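Local coordinates for uncharacterized protein (Acinetobacter baumannii, PDB 4L3U), which is of unknown function but folds as a small all-alpha protein of the DUF4844 family, at residues A[74-88]-A[105-118]. Sequence-based numbering, arbitrary orientation.
Sequences KAELLQVLANGISQI and FESFLDIVGLESSE
Leu81 of helix 74-86 and Phe105 of the antiparallel helix 95-112 run alongside one another, their side chains pointing opposite ways. Followed outward, Leu81 has its CB still to one side of the opposing segment; chi1 of -171° sets CG anti to the backbone N and swings the fork inward. Leu81 CD1 then lies near the plane of the Phe105 ring, 3.7 Å from Phe105 CD2 at its edge, and also touches Phe108 CB. Leu81 CD2, the other branch, meets Leu109 CD2 at 3.6 Å and Ser117 CB at 3.8 Å. A branched aliphatic tip suits this place because one methyl packs against the helix while the other bridges from the helix to the loop that follows it.

The Phe105 ring is sandwiched: Ile85 CD1 sits 3.8 Å from its centroid, a CH-pi contact over one face, while Phe108 CE2 lies over the opposite face. Gly84, lacking a side chain, lets the CZ end of the ring approach the backbone.

Toward the start of helix 74-86, Leu77 and Val112 meet tip to tip, Leu77 CD2 to Val112 CB at 3.9 Å. Gly113 takes positive phi (70°) as the chain leaves the helix, and Leu114 then sends CD2 back to Leu78 CD1, 4.0 Å away. Tyr66 of helix 45-68 touches both Leu77 and Val112, and Leu121 of helix 120-134 touches Phe105. Such apolar layering between antiparallel helices, where the axes of 74-86 and 105-112 approach to 11.1 Å at 163°, is characteristic of an all-alpha helical-bundle core.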
loop_
_atom_site.group_PDB
_atom_site.type_symbol
_atom_site.label_atom_id
_atom_site.label_comp_id
_atom_site.label_asym_id
_atom_site.label_seq_id
_atom_site.Cartn_x
_atom_site.Cartn_y
_atom_site.Cartn_z
ATOM N N LYS A 74 -0.453 -0.075 -17.150
ATOM C CA LYS A 74 -0.098 -0.986 -16.068
ATOM C C LYS A 74 1.260 -0.615 -15.493
ATOM O O LYS A 74 1.461 -0.650 -14.279
ATOM C CB LYS A 74 -0.086 -2.437 -16.557
ATOM C CG LYS A 74 -1.416 -2.906 -17.115
ATOM C CD LYS A 74 -2.503 -2.895 -16.062
ATOM C CE LYS A 74 -3.802 -3.429 -16.624
ATOM N NZ LYS A 74 -4.828 -3.601 -15.569
ATOM N N ALA A 75 2.184 -0.241 -16.372
ATOM C CA ALA A 75 3.534 0.113 -15.953
ATOM C C ALA A 75 3.526 1.380 -15.104
ATOM O O ALA A 75 4.277 1.487 -14.134
ATOM C CB ALA A 75 4.433 0.286 -17.161
ATOM N N GLU A 76 2.673 2.333 -15.468
ATOM C CA GLU A 76 2.533 3.570 -14.709
ATOM C C GLU A 76 1.980 3.287 -13.327
ATOM O O GLU A 76 2.502 3.772 -12.327
ATOM C CB GLU A 76 1.603 4.543 -15.432
ATOM C CG GLU A 76 2.232 5.200 -16.646
ATOM C CD GLU A 76 1.216 5.882 -17.542
ATOM O OE1 GLU A 76 0.025 5.916 -17.179
ATOM O OE2 GLU A 76 1.611 6.385 -18.615
ATOM N N LEU A 77 0.917 2.499 -13.279
ATOM C CA LEU A 77 0.302 2.138 -12.015
ATOM C C LEU A 77 1.276 1.361 -11.134
ATOM O O LEU A 77 1.273 1.512 -9.915
ATOM C CB LEU A 77 -0.958 1.311 -12.266
ATOM C CG LEU A 77 -2.082 2.029 -13.011
ATOM C CD1 LEU A 77 -3.125 1.022 -13.456
ATOM C CD2 LEU A 77 -2.703 3.109 -12.143
ATOM N N LEU A 78 2.117 0.537 -11.751
ATOM C CA LEU A 78 3.048 -0.298 -10.999
ATOM C C LEU A 78 4.167 0.523 -10.377
ATOM O O LEU A 78 4.609 0.236 -9.271
ATOM C CB LEU A 78 3.646 -1.381 -11.897
ATOM C CG LEU A 78 4.615 -2.360 -11.221
ATOM C CD1 LEU A 78 3.922 -3.156 -10.125
ATOM C CD2 LEU A 78 5.239 -3.292 -12.249
ATOM N N GLN A 79 4.634 1.541 -11.086
ATOM C CA GLN A 79 5.694 2.382 -10.551
ATOM C C GLN A 79 5.219 3.176 -9.340
ATOM O O GLN A 79 5.960 3.339 -8.376
ATOM C CB GLN A 79 6.226 3.335 -11.618
ATOM C CG GLN A 79 7.269 4.294 -11.084
ATOM C CD GLN A 79 8.007 5.027 -12.181
ATOM O OE1 GLN A 79 8.237 4.484 -13.262
ATOM N NE2 GLN A 79 8.386 6.267 -11.910
ATOM N N VAL A 80 3.990 3.675 -9.396
ATOM C CA VAL A 80 3.412 4.402 -8.271
ATOM C C VAL A 80 3.307 3.474 -7.066
ATOM O O VAL A 80 3.567 3.875 -5.932
ATOM C CB VAL A 80 2.019 4.964 -8.621
ATOM C CG1 VAL A 80 1.347 5.571 -7.390
ATOM C CG2 VAL A 80 2.131 5.997 -9.730
ATOM N N LEU A 81 2.921 2.230 -7.321
ATOM C CA LEU A 81 2.841 1.225 -6.272
ATOM C C LEU A 81 4.226 0.968 -5.673
ATOM O O LEU A 81 4.403 1.018 -4.455
ATOM C CB LEU A 81 2.264 -0.074 -6.835
ATOM C CG LEU A 81 1.920 -1.168 -5.823
ATOM C CD1 LEU A 81 0.568 -0.901 -5.189
ATOM C CD2 LEU A 81 1.943 -2.536 -6.486
ATOM N N ALA A 82 5.203 0.712 -6.543
ATOM C CA ALA A 82 6.568 0.376 -6.131
ATOM C C ALA A 82 7.235 1.514 -5.365
ATOM O O ALA A 82 7.939 1.288 -4.381
ATOM C CB ALA A 82 7.408 0.001 -7.354
ATOM N N ASN A 83 7.022 2.738 -5.826
ATOM C CA ASN A 83 7.577 3.901 -5.156
ATOM C C ASN A 83 6.888 4.165 -3.832
ATOM O O ASN A 83 7.515 4.624 -2.892
ATOM C CB ASN A 83 7.472 5.130 -6.051
ATOM C CG ASN A 83 8.410 5.064 -7.241
ATOM O OD1 ASN A 83 9.442 4.393 -7.201
ATOM N ND2 ASN A 83 8.053 5.762 -8.312
ATOM N N GLY A 84 5.596 3.876 -3.760
ATOM C CA GLY A 84 4.842 4.093 -2.541
ATOM C C GLY A 84 5.313 3.181 -1.425
ATOM O O GLY A 84 5.459 3.612 -0.281
ATOM N N ILE A 85 5.565 1.919 -1.762
ATOM C CA ILE A 85 5.967 0.923 -0.772
ATOM C C ILE A 85 7.430 1.084 -0.361
ATOM O O ILE A 85 7.788 0.811 0.783
ATOM C CB ILE A 85 5.719 -0.526 -1.287
ATOM C CG1 ILE A 85 5.857 -1.550 -0.153
ATOM C CG2 ILE A 85 6.662 -0.877 -2.425
ATOM C CD1 ILE A 85 4.703 -1.542 0.828
ATOM N N SER A 86 8.273 1.530 -1.285
ATOM C CA SER A 86 9.687 1.702 -0.982
ATOM C C SER A 86 9.918 2.796 0.066
ATOM O O SER A 86 10.997 2.879 0.641
ATOM C CB SER A 86 10.477 2.006 -2.254
ATOM O OG SER A 86 10.012 3.191 -2.866
ATOM N N GLN A 87 8.902 3.622 0.316
ATOM C CA GLN A 87 8.999 4.710 1.296
ATOM C C GLN A 87 8.945 4.208 2.730
ATOM O O GLN A 87 9.184 4.961 3.674
ATOM C CB GLN A 87 7.868 5.719 1.099
ATOM C CG GLN A 87 7.873 6.395 -0.245
ATOM C CD GLN A 87 9.177 7.099 -0.530
ATOM O OE1 GLN A 87 9.670 7.866 0.291
ATOM N NE2 GLN A 87 9.757 6.822 -1.691
ATOM N N ILE A 88 8.612 2.931 2.883
ATOM C CA ILE A 88 8.450 2.316 4.194
ATOM C C ILE A 88 9.564 1.300 4.439
ATOM O O ILE A 88 9.662 0.294 3.740
ATOM C CB ILE A 88 7.087 1.602 4.299
ATOM C CG1 ILE A 88 5.951 2.551 3.902
ATOM C CG2 ILE A 88 6.872 1.071 5.709
ATOM C CD1 ILE A 88 4.592 1.885 3.809
ATOM N N PHE A 105 -1.745 -2.686 0.618
ATOM C CA PHE A 105 -1.301 -2.332 -0.727
ATOM C C PHE A 105 -1.912 -3.240 -1.788
ATOM O O PHE A 105 -1.981 -2.871 -2.959
ATOM C CB PHE A 105 0.224 -2.372 -0.818
ATOM C CG PHE A 105 0.880 -1.044 -0.561
ATOM C CD1 PHE A 105 0.997 -0.552 0.727
ATOM C CD2 PHE A 105 1.375 -0.281 -1.609
ATOM C CE1 PHE A 105 1.596 0.674 0.966
ATOM C CE2 PHE A 105 1.976 0.944 -1.374
ATOM C CZ PHE A 105 2.085 1.421 -0.087
ATOM N N GLU A 106 -2.345 -4.429 -1.381
ATOM C CA GLU A 106 -3.005 -5.343 -2.301
ATOM C C GLU A 106 -4.337 -4.745 -2.717
ATOM O O GLU A 106 -4.809 -4.973 -3.828
ATOM C CB GLU A 106 -3.215 -6.712 -1.655
ATOM C CG GLU A 106 -1.997 -7.622 -1.716
ATOM C CD GLU A 106 -2.205 -8.941 -0.983
ATOM O OE1 GLU A 106 -3.176 -9.054 -0.204
ATOM O OE2 GLU A 106 -1.395 -9.870 -1.191
ATOM N N SER A 107 -4.935 -3.968 -1.820
ATOM C CA SER A 107 -6.206 -3.317 -2.106
ATOM C C SER A 107 -6.045 -2.321 -3.247
ATOM O O SER A 107 -6.949 -2.159 -4.061
ATOM C CB SER A 107 -6.744 -2.616 -0.859
ATOM O OG SER A 107 -6.959 -3.542 0.194
ATOM N N PHE A 108 -4.888 -1.664 -3.307
ATOM C CA PHE A 108 -4.577 -0.761 -4.414
ATOM C C PHE A 108 -4.641 -1.512 -5.732
ATOM O O PHE A 108 -5.198 -1.012 -6.702
ATOM C CB PHE A 108 -3.177 -0.151 -4.270
ATOM C CG PHE A 108 -3.107 1.039 -3.345
ATOM C CD1 PHE A 108 -4.022 2.075 -3.442
ATOM C CD2 PHE A 108 -2.107 1.126 -2.391
ATOM C CE1 PHE A 108 -3.948 3.169 -2.594
ATOM C CE2 PHE A 108 -2.028 2.213 -1.542
ATOM C CZ PHE A 108 -2.951 3.235 -1.644
ATOM N N LEU A 109 -4.064 -2.709 -5.763
ATOM C CA LEU A 109 -4.060 -3.517 -6.974
ATOM C C LEU A 109 -5.484 -3.711 -7.475
ATOM O O LEU A 109 -5.763 -3.548 -8.664
ATOM C CB LEU A 109 -3.409 -4.877 -6.718
ATOM C CG LEU A 109 -1.925 -4.887 -6.350
ATOM C CD1 LEU A 109 -1.457 -6.311 -6.146
ATOM C CD2 LEU A 109 -1.089 -4.216 -7.416
ATOM N N ASP A 110 -6.382 -4.035 -6.553
ATOM C CA ASP A 110 -7.780 -4.252 -6.892
ATOM C C ASP A 110 -8.413 -2.962 -7.402
ATOM O O ASP A 110 -9.135 -2.973 -8.397
ATOM C CB ASP A 110 -8.547 -4.776 -5.676
ATOM C CG ASP A 110 -8.130 -6.182 -5.288
ATOM O OD1 ASP A 110 -7.940 -7.018 -6.196
ATOM O OD2 ASP A 110 -7.992 -6.449 -4.077
ATOM N N ILE A 111 -8.128 -1.852 -6.728
ATOM C CA ILE A 111 -8.697 -0.558 -7.107
ATOM C C ILE A 111 -8.289 -0.125 -8.520
ATOM O O ILE A 111 -9.147 0.192 -9.342
ATOM C CB ILE A 111 -8.328 0.549 -6.079
ATOM C CG1 ILE A 111 -8.996 0.252 -4.738
ATOM C CG2 ILE A 111 -8.764 1.938 -6.574
ATOM C CD1 ILE A 111 -8.511 1.111 -3.595
ATOM N N VAL A 112 -6.987 -0.109 -8.799
ATOM C CA VAL A 112 -6.480 0.401 -10.075
ATOM C C VAL A 112 -6.465 -0.658 -11.174
ATOM O O VAL A 112 -6.000 -0.404 -12.283
ATOM C CB VAL A 112 -5.051 0.980 -9.935
ATOM C CG1 VAL A 112 -5.013 2.044 -8.848
ATOM C CG2 VAL A 112 -4.035 -0.125 -9.651
ATOM N N GLY A 113 -6.948 -1.854 -10.855
ATOM C CA GLY A 113 -7.053 -2.915 -11.840
ATOM C C GLY A 113 -5.714 -3.475 -12.263
ATOM O O GLY A 113 -5.530 -3.857 -13.416
ATOM N N LEU A 114 -4.779 -3.525 -11.324
ATOM C CA LEU A 114 -3.468 -4.092 -11.582
ATOM C C LEU A 114 -3.449 -5.514 -11.045
ATOM O O LEU A 114 -3.784 -5.749 -9.888
ATOM C CB LEU A 114 -2.395 -3.252 -10.896
ATOM C CG LEU A 114 -0.956 -3.494 -11.341
ATOM C CD1 LEU A 114 -0.765 -3.144 -12.802
ATOM C CD2 LEU A 114 -0.027 -2.679 -10.479
ATOM N N GLU A 115 -3.066 -6.466 -11.883
ATOM C CA GLU A 115 -3.142 -7.869 -11.496
ATOM C C GLU A 115 -2.098 -8.266 -10.459
ATOM O O GLU A 115 -2.423 -8.884 -9.446
ATOM C CB GLU A 115 -3.007 -8.756 -12.723
ATOM C CG GLU A 115 -4.190 -8.654 -13.646
ATOM C CD GLU A 115 -4.065 -9.572 -14.838
ATOM O OE1 GLU A 115 -3.071 -10.332 -14.895
ATOM O OE2 GLU A 115 -4.959 -9.535 -15.711
ATOM N N SER A 116 -0.847 -7.910 -10.720
ATOM C CA SER A 116 0.270 -8.331 -9.883
ATOM C C SER A 116 1.142 -7.143 -9.491
ATOM O O SER A 116 1.074 -6.080 -10.106
ATOM C CB SER A 116 1.112 -9.364 -10.641
ATOM O OG SER A 116 2.310 -9.672 -9.952
ATOM N N SER A 117 1.952 -7.335 -8.455
ATOM C CA SER A 117 2.970 -6.360 -8.087
ATOM C C SER A 117 4.342 -6.818 -8.578
ATOM O O SER A 117 5.363 -6.318 -8.120
ATOM C CB SER A 117 3.002 -6.165 -6.571
ATOM O OG SER A 117 3.411 -7.352 -5.916
ATOM N N GLU A 118 4.358 -7.777 -9.501
ATOM C CA GLU A 118 5.599 -8.278 -10.088
ATOM C C GLU A 118 6.577 -8.738 -9.023
ATOM O O GLU A 118 7.786 -8.560 -9.156
ATOM C CB GLU A 118 6.253 -7.202 -10.948
ATOM C CG GLU A 118 5.391 -6.726 -12.094
ATOM C CD GLU A 118 5.176 -7.796 -13.142
ATOM O OE1 GLU A 118 5.849 -8.846 -13.074
ATOM O OE2 GLU A 118 4.335 -7.584 -14.036
HETATM O O HOH W 1 -5.615 -1.332 -14.735
HETATM O O HOH W 2 -2.985 -5.851 -14.853
#